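Local atomic coordinates of proline dehydrogenase (Bradyrhizobium japonicum USDA 110, PDB entry 3HAZ), a protein that probably oxidises proline to glutamate in two steps, using an FAD-dependent proline dehydrogenase and an NAD-dependent aldehyde dehydrogenase joined in one chain. Residues I352-A355 with Q356-L360; N939-V942 with N943-M946; I947-V951 with G952-F956. All blocks are in the same frame, centred on the assembly; numbering follows the deposited sequence.

Contact 1: residues I352-A355 with Q356-L360; sequences IKRA and QERGL
R354 and R358 reach out side by side from successive turns of helix 348-357. Both chains run extended from CG to NE with CG anti to the carbonyl carbon (chi1 -78° in R354, -70° in R358), which keeps them pointing the same way. NH2 of R358 lies over one face of the R354 guanidinium, 3.7 Å from NE of R354, the two planes tilted by 28°. The pairing is one of two cations drawn to one anion, since both groups form salt bridges with D285, and NH1 of R358 has a further partner in E520. In the helix the backbone carbonyls are taken up in helical order: I352 O accepts from Q356 N at 3.2 Å, K353 O from E357 N at 2.9 Å, and R354 O from R358 N at 2.8 Å. The helix then ends in a Schellman motif within the TIM-barrel-type proline dehydrogenase domain. G359 takes a positive phi, its N bonds back to Q356 O at 3.2 Å, and L360 N reaches over it to A355 O at 3.0 Å. This closure carries the L360 side chain back over the last turn, where its CD1 rests 4.0 Å from CB of A355. E357 O accepts from NH1 of R612. I352, K353, Q356 and E357 meet the second subunit. K353 crosses the E357 side chain, its CE 3.3 Å from OE2 of E357, but its NZ lies beyond salt-bridge range of that carboxylate and donates to G640 O of that subunit. Q356 runs alongside I352, with NE2 beside CG2 of I352; its amide is held at both ends, OE1 accepting from T639 N of that subunit and NE2 bonding to the hydroxyl of Y363. I352 packs close to W348 and T367, both of which bind FAD.

Contact 2: residues N939-V942 with N943-M946; sequences NIYV and NRNM
The ring of Y941 lies against the chain as it turns back under the end of strand 939-942, meeting R944 on one flank and M946 on another. With chi1 at -68°, CG of Y941 sits anti to its carbonyl carbon, and the ring reaches the returning backbone: CE1 is 3.2 Å from M946 O, and the M946 carbonyl carbon lies over one ring face. R944 gets there by a folded route. Its chi1 of 55° sets CG in the crowded position between the backbone N and the carbonyl carbon, and a bend at chi3 (-75°) swings the guanidinium back against the tyrosine, one guanidinium face set over CD2, with NE 3.4 Å from CD2 of Y941. The guanidinium and the ring are tilted, not stacked flat. The same group grips N945 side-on, NE donating to N945 O at 2.8 Å and NH1 to N945 OD1 at 3.0 Å, the latter approaching from above the amide plane. OD1 of N945 also accepts from I947 N. N943, in a left-handed backbone conformation, starts the reversal, and its OD1 takes the N-H of S922. Strand 939-942 is the last of its sheet within this chain, paired with strand 917-921, but a parallel strand of the second subunit continues the sheet past it. R944 also reaches across that interface, its NH2 forming a salt bridge with E641 of the second subunit. A water links the two segments at the far end of the ring: the Y941 hydroxyl donates to it at 2.6 Å, and it donates in turn to M946 O at 2.9 Å. This ties the ring's polar end to the returning chain, and the arginine's charge, shared between neutral oxygens and a carboxylate, is probably balanced across the interface.

Contact 3: residues I947-V951 with G952-F956; sequences IGAVV and GVQPF. With NAD (nicotinamide-adenine-dinucleotide), chain D; SO4 (sulfate ion), chain E.
V950 and V953 close a type II beta turn through V951 and G952, in the loop of the aldehyde dehydrogenase domain that leads from strand 939-942 toward the nicotinamide. Its hydrogen bonds centre on V950 O, which accepts twice: from V953 N at 2.9 Å and from Q954 N at 2.8 Å. The Q954 side chain completes the exchange. A bend at chi2 (100°) brings OE1 back to V950 N at 2.8 Å, so V950 is bonded to Q954 through both its N-H and its carbonyl. A water donates to the same OE1 and to G948 O, while NE2 of Q954 bonds to N643 OD1 of the second subunit. Apolar contacts add to the turn: CG1 of V950 meets CG2 of V953 at 3.6 Å as the two valines run alongside each other, and V951 packs against helix 604-629. CB of A949 lies 3.6 Å from CD1 of F956. The remaining interactions are with bound groups. Backbone N-H groups hold a sulfate, probably from the crystallisation liquor, G948 N donating to O3 at 3.0 Å and A949 N to O1 at 3.1 Å; S795 and R793 also bond to it. Such an anion site beside C794, the predicted catalytic cysteine, is consistent with binding of the substrate carboxylate, as in related pyrroline-5-carboxylate dehydrogenases. F956, its CG anti to the backbone N (chi1 -178°), touches both the sulfate, through CE1, and the cofactor, and packs on C794. The nicotinamide carboxamide meets the ring at its edge, with O7N of NAD 3.3 Å from CE2 of F956.

Contact 1 comes first along the chain, at the end of helix 348-357 in the proline dehydrogenase domain; contacts 2 and 3 follow in series on strand 939-942 and its loop in the aldehyde dehydrogenase domain. The centre of contact 1 lies about 18 Å from that of contact 2 and about 15 Å from that of contact 3, with nearest atoms about 6 Å away in each case. Contacts 2 and 3 are about 11 Å apart between centres and touch, for instance where N939 ND2 meets P955 O. Helix 604-629 reaches both E357 and V951. Residues 635-643 of the second subunit touch all three contacts, so both domains meet the same partner here.

Contact 1: residues I352-A355 with Q356-L360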
# COMPACT_ATOMS: atom_id res chain seq x y z
N ILE A 352 -11.87 2.46 33.00
CA ILE A 352 -11.95 2.63 31.55
C ILE A 352 -13.26 2.04 31.04
O ILE A 352 -14.00 2.69 30.32
CB ILE A 352 -10.76 1.97 30.81
CG1 ILE A 352 -9.43 2.55 31.29
CG2 ILE A 352 -10.90 2.12 29.29
CD1 ILE A 352 -9.37 4.06 31.26
N LYS A 353 -13.54 0.81 31.44
CA LYS A 353 -14.73 0.11 30.96
C LYS A 353 -15.98 0.87 31.36
O LYS A 353 -16.86 1.11 30.53
CB LYS A 353 -14.77 -1.33 31.50
CG LYS A 353 -15.93 -2.17 30.94
CD LYS A 353 -15.78 -3.63 31.31
CE LYS A 353 -16.92 -4.48 30.74
NZ LYS A 353 -16.81 -5.90 31.19
N ARG A 354 -16.05 1.27 32.63
CA ARG A 354 -17.24 1.95 33.13
C ARG A 354 -17.52 3.25 32.38
O ARG A 354 -18.67 3.53 32.02
CB ARG A 354 -17.10 2.25 34.62
CG ARG A 354 -17.35 1.05 35.52
CD ARG A 354 -17.08 1.43 36.96
NE ARG A 354 -17.48 0.37 37.89
CZ ARG A 354 -17.73 0.59 39.17
NH1 ARG A 354 -18.09 -0.42 39.96
NH2 ARG A 354 -17.62 1.81 39.67
N ALA A 355 -16.49 4.05 32.16
CA ALA A 355 -16.68 5.34 31.53
C ALA A 355 -17.17 5.15 30.09
O ALA A 355 -17.99 5.92 29.60
CB ALA A 355 -15.39 6.16 31.58
N GLN A 356 -16.68 4.11 29.42
CA GLN A 356 -17.15 3.77 28.08
C GLN A 356 -18.60 3.30 28.10
O GLN A 356 -19.41 3.79 27.32
CB GLN A 356 -16.24 2.71 27.45
CG GLN A 356 -14.82 3.22 27.21
CD GLN A 356 -13.93 2.22 26.53
OE1 GLN A 356 -14.32 1.07 26.30
NE2 GLN A 356 -12.72 2.64 26.19
N GLU A 357 -18.92 2.37 28.99
CA GLU A 357 -20.29 1.87 29.11
C GLU A 357 -21.25 3.01 29.42
O GLU A 357 -22.36 3.06 28.90
CB GLU A 357 -20.38 0.82 30.22
CG GLU A 357 -19.71 -0.50 29.91
CD GLU A 357 -19.70 -1.44 31.11
OE1 GLU A 357 -19.69 -0.95 32.26
OE2 GLU A 357 -19.71 -2.67 30.91
N ARG A 358 -20.82 3.93 30.28
CA ARG A 358 -21.68 4.99 30.78
C ARG A 358 -21.69 6.22 29.88
O ARG A 358 -22.35 7.21 30.19
CB ARG A 358 -21.26 5.37 32.20
CG ARG A 358 -21.58 4.28 33.23
CD ARG A 358 -20.81 4.46 34.54
NE ARG A 358 -20.90 3.26 35.38
CZ ARG A 358 -20.55 3.21 36.66
NH1 ARG A 358 -20.08 4.30 37.26
NH2 ARG A 358 -20.66 2.08 37.34
N GLY A 359 -20.95 6.14 28.78
CA GLY A 359 -20.89 7.24 27.82
C GLY A 359 -20.52 8.56 28.46
O GLY A 359 -21.17 9.58 28.22
N LEU A 360 -19.48 8.54 29.30
CA LEU A 360 -19.05 9.74 30.01
C LEU A 360 -18.28 10.67 29.09
O LEU A 360 -17.85 10.27 28.01
CB LEU A 360 -18.19 9.37 31.23
CG LEU A 360 -18.87 8.46 32.24
CD1 LEU A 360 -18.07 8.41 33.54
CD2 LEU A 360 -20.30 8.95 32.51

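Contact 2: residues N939-V942 with N943-M946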
# COMPACT_ATOMS: atom_id res chain seq x y z
N ASN A 939 -29.46 -14.25 22.60
CA ASN A 939 -28.45 -13.45 23.28
C ASN A 939 -27.92 -14.18 24.50
O ASN A 939 -28.67 -14.48 25.44
CB ASN A 939 -29.02 -12.08 23.69
CG ASN A 939 -29.20 -11.14 22.50
OD1 ASN A 939 -30.19 -11.21 21.78
ND2 ASN A 939 -28.23 -10.25 22.30
N ILE A 940 -26.63 -14.51 24.46
CA ILE A 940 -25.97 -15.20 25.56
C ILE A 940 -25.00 -14.24 26.24
O ILE A 940 -24.18 -13.59 25.58
CB ILE A 940 -25.24 -16.47 25.04
CG1 ILE A 940 -26.26 -17.41 24.37
CG2 ILE A 940 -24.48 -17.18 26.16
CD1 ILE A 940 -25.65 -18.67 23.80
N TYR A 941 -25.15 -14.10 27.55
CA TYR A 941 -24.30 -13.21 28.33
C TYR A 941 -23.48 -14.03 29.33
O TYR A 941 -24.03 -14.79 30.13
CB TYR A 941 -25.16 -12.20 29.09
CG TYR A 941 -25.87 -11.18 28.22
CD1 TYR A 941 -27.22 -11.33 27.89
CD2 TYR A 941 -25.20 -10.05 27.76
CE1 TYR A 941 -27.87 -10.39 27.12
CE2 TYR A 941 -25.85 -9.10 26.98
CZ TYR A 941 -27.18 -9.27 26.66
OH TYR A 941 -27.81 -8.32 25.88
N VAL A 942 -22.17 -13.87 29.27
CA VAL A 942 -21.26 -14.66 30.08
C VAL A 942 -20.58 -13.82 31.16
O VAL A 942 -19.89 -12.85 30.85
CB VAL A 942 -20.20 -15.35 29.20
CG1 VAL A 942 -19.25 -16.21 30.05
CG2 VAL A 942 -20.88 -16.18 28.13
N ASN A 943 -20.80 -14.19 32.41
CA ASN A 943 -20.12 -13.53 33.53
C ASN A 943 -20.47 -12.05 33.63
O ASN A 943 -19.64 -11.23 34.03
CB ASN A 943 -18.61 -13.75 33.43
CG ASN A 943 -18.20 -15.19 33.71
OD1 ASN A 943 -18.96 -15.95 34.33
ND2 ASN A 943 -17.02 -15.59 33.25
N ARG A 944 -21.70 -11.72 33.25
CA ARG A 944 -22.25 -10.38 33.42
C ARG A 944 -23.78 -10.48 33.48
O ARG A 944 -24.34 -11.56 33.32
CB ARG A 944 -21.83 -9.44 32.28
CG ARG A 944 -22.16 -9.97 30.88
CD ARG A 944 -22.34 -8.81 29.90
NE ARG A 944 -23.62 -8.15 30.10
CZ ARG A 944 -24.05 -7.09 29.42
NH1 ARG A 944 -25.25 -6.58 29.68
NH2 ARG A 944 -23.28 -6.55 28.48
N ASN A 945 -24.45 -9.36 33.71
CA ASN A 945 -25.91 -9.40 33.73
C ASN A 945 -26.49 -9.64 32.32
O ASN A 945 -25.77 -9.55 31.32
CB ASN A 945 -26.49 -8.15 34.38
CG ASN A 945 -26.40 -6.94 33.47
OD1 ASN A 945 -26.67 -7.03 32.28
ND2 ASN A 945 -26.04 -5.80 34.04
N MET A 946 -27.78 -9.96 32.26
CA MET A 946 -28.42 -10.37 31.00
C MET A 946 -29.21 -9.26 30.31
O MET A 946 -29.94 -9.52 29.36
CB MET A 946 -29.35 -11.56 31.25
CG MET A 946 -28.65 -12.83 31.72
SD MET A 946 -29.72 -13.96 32.64
CE MET A 946 -31.05 -14.23 31.46
O HOH W 1 -30.20 -8.16 26.76

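Contact 3: residues I947-V951 with G952-F956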
# COMPACT_ATOMS: atom_id res chain seq x y z
N ILE A 947 -29.08 -8.02 30.79
CA ILE A 947 -29.96 -6.95 30.33
C ILE A 947 -29.22 -5.76 29.72
O ILE A 947 -28.00 -5.65 29.81
CB ILE A 947 -30.84 -6.45 31.48
CG1 ILE A 947 -29.99 -5.74 32.54
CG2 ILE A 947 -31.64 -7.60 32.10
CD1 ILE A 947 -30.81 -5.00 33.57
N GLY A 948 -29.98 -4.87 29.09
CA GLY A 948 -29.45 -3.62 28.58
C GLY A 948 -28.62 -3.75 27.31
O GLY A 948 -27.60 -3.08 27.16
N ALA A 949 -29.08 -4.60 26.40
CA ALA A 949 -28.41 -4.77 25.11
C ALA A 949 -28.14 -3.41 24.49
O ALA A 949 -29.00 -2.53 24.49
CB ALA A 949 -29.26 -5.63 24.19
N VAL A 950 -26.93 -3.24 23.96
CA VAL A 950 -26.52 -1.97 23.39
C VAL A 950 -26.60 -2.02 21.87
O VAL A 950 -26.07 -2.94 21.24
CB VAL A 950 -25.09 -1.59 23.83
CG1 VAL A 950 -24.63 -0.33 23.10
CG2 VAL A 950 -25.04 -1.39 25.35
N VAL A 951 -27.27 -1.03 21.28
CA VAL A 951 -27.44 -0.97 19.81
C VAL A 951 -26.09 -1.03 19.09
O VAL A 951 -25.17 -0.27 19.40
CB VAL A 951 -28.20 0.30 19.37
CG1 VAL A 951 -28.21 0.43 17.85
CG2 VAL A 951 -29.62 0.31 19.95
N GLY A 952 -25.99 -1.95 18.13
CA GLY A 952 -24.78 -2.10 17.34
C GLY A 952 -23.70 -2.89 18.06
O GLY A 952 -22.66 -3.20 17.48
N VAL A 953 -23.95 -3.22 19.32
CA VAL A 953 -22.97 -3.97 20.12
C VAL A 953 -23.52 -5.35 20.46
O VAL A 953 -22.89 -6.37 20.17
CB VAL A 953 -22.62 -3.21 21.41
CG1 VAL A 953 -21.64 -4.02 22.27
CG2 VAL A 953 -22.05 -1.84 21.06
N GLN A 954 -24.70 -5.39 21.07
CA GLN A 954 -25.44 -6.64 21.23
C GLN A 954 -26.71 -6.61 20.39
O GLN A 954 -27.78 -6.24 20.89
CB GLN A 954 -25.79 -6.92 22.70
CG GLN A 954 -24.58 -7.17 23.60
CD GLN A 954 -24.18 -5.95 24.40
OE1 GLN A 954 -25.01 -5.08 24.68
NE2 GLN A 954 -22.91 -5.89 24.79
N PRO A 955 -26.61 -6.98 19.11
CA PRO A 955 -27.84 -7.13 18.32
C PRO A 955 -28.77 -8.02 19.12
O PRO A 955 -28.36 -9.09 19.56
CB PRO A 955 -27.36 -7.84 17.05
CG PRO A 955 -25.93 -7.37 16.89
CD PRO A 955 -25.39 -7.25 18.31
N PHE A 956 -29.99 -7.56 19.33
CA PHE A 956 -30.86 -8.18 20.30
C PHE A 956 -32.09 -8.81 19.67
O PHE A 956 -32.72 -8.22 18.79
CB PHE A 956 -31.27 -7.15 21.36
CG PHE A 956 -32.14 -7.72 22.44
CD1 PHE A 956 -31.58 -8.34 23.54
CD2 PHE A 956 -33.52 -7.66 22.34
CE1 PHE A 956 -32.38 -8.89 24.53
CE2 PHE A 956 -34.33 -8.19 23.33
CZ PHE A 956 -33.75 -8.81 24.43
PA NAD D . -48.86 -7.14 24.18
O1A NAD D . -48.93 -8.50 23.27
O2A NAD D . -49.81 -7.25 25.30
O5B NAD D . -49.29 -5.86 23.20
C5B NAD D . -48.27 -5.00 22.70
C4B NAD D . -48.77 -4.16 21.52
O4B NAD D . -49.62 -4.88 20.55
C3B NAD D . -49.68 -2.93 21.90
O3B NAD D . -49.41 -1.66 21.38
C2B NAD D . -51.07 -3.54 21.78
O2B NAD D . -52.22 -2.73 21.97
C1B NAD D . -50.91 -4.28 20.52
N9A NAD D . -51.95 -5.31 20.37
C8A NAD D . -52.63 -5.95 21.36
N7A NAD D . -53.52 -6.88 20.74
C5A NAD D . -53.36 -6.78 19.34
C6A NAD D . -53.97 -7.44 18.28
N6A NAD D . -54.99 -8.44 18.55
N1A NAD D . -53.62 -7.15 17.00
C2A NAD D . -52.65 -6.19 16.75
N3A NAD D . -52.05 -5.54 17.80
C4A NAD D . -52.41 -5.83 19.09
O3 NAD D . -47.30 -6.86 24.72
PN NAD D . -47.04 -5.78 25.98
O1N NAD D . -48.05 -6.17 27.24
O2N NAD D . -47.29 -4.42 25.52
O5D NAD D . -45.46 -5.89 26.50
C5D NAD D . -45.02 -7.05 27.20
C4D NAD D . -44.52 -8.16 26.26
O4D NAD D . -43.70 -7.73 25.09
C3D NAD D . -43.71 -9.41 26.85
O3D NAD D . -44.21 -10.71 26.64
C2D NAD D . -42.29 -9.06 26.35
O2D NAD D . -41.20 -9.93 26.59
C1D NAD D . -42.57 -8.57 24.99
N1N NAD D . -41.42 -7.76 24.55
C2N NAD D . -40.40 -8.38 23.81
C3N NAD D . -39.24 -7.60 23.38
C7N NAD D . -38.13 -8.27 22.55
O7N NAD D . -37.31 -7.60 22.03
N7N NAD D . -38.17 -9.69 22.30
C4N NAD D . -39.15 -6.16 23.74
C5N NAD D . -40.17 -5.55 24.48
C6N NAD D . -41.34 -6.34 24.91
S SO4 E . -32.97 -5.06 27.43
O1 SO4 E . -31.90 -5.89 26.88
O2 SO4 E . -34.26 -5.55 26.93
O3 SO4 E . -32.98 -5.12 28.89
O4 SO4 E . -32.75 -3.68 27.03
O HOH W 2 -24.86 -4.23 27.55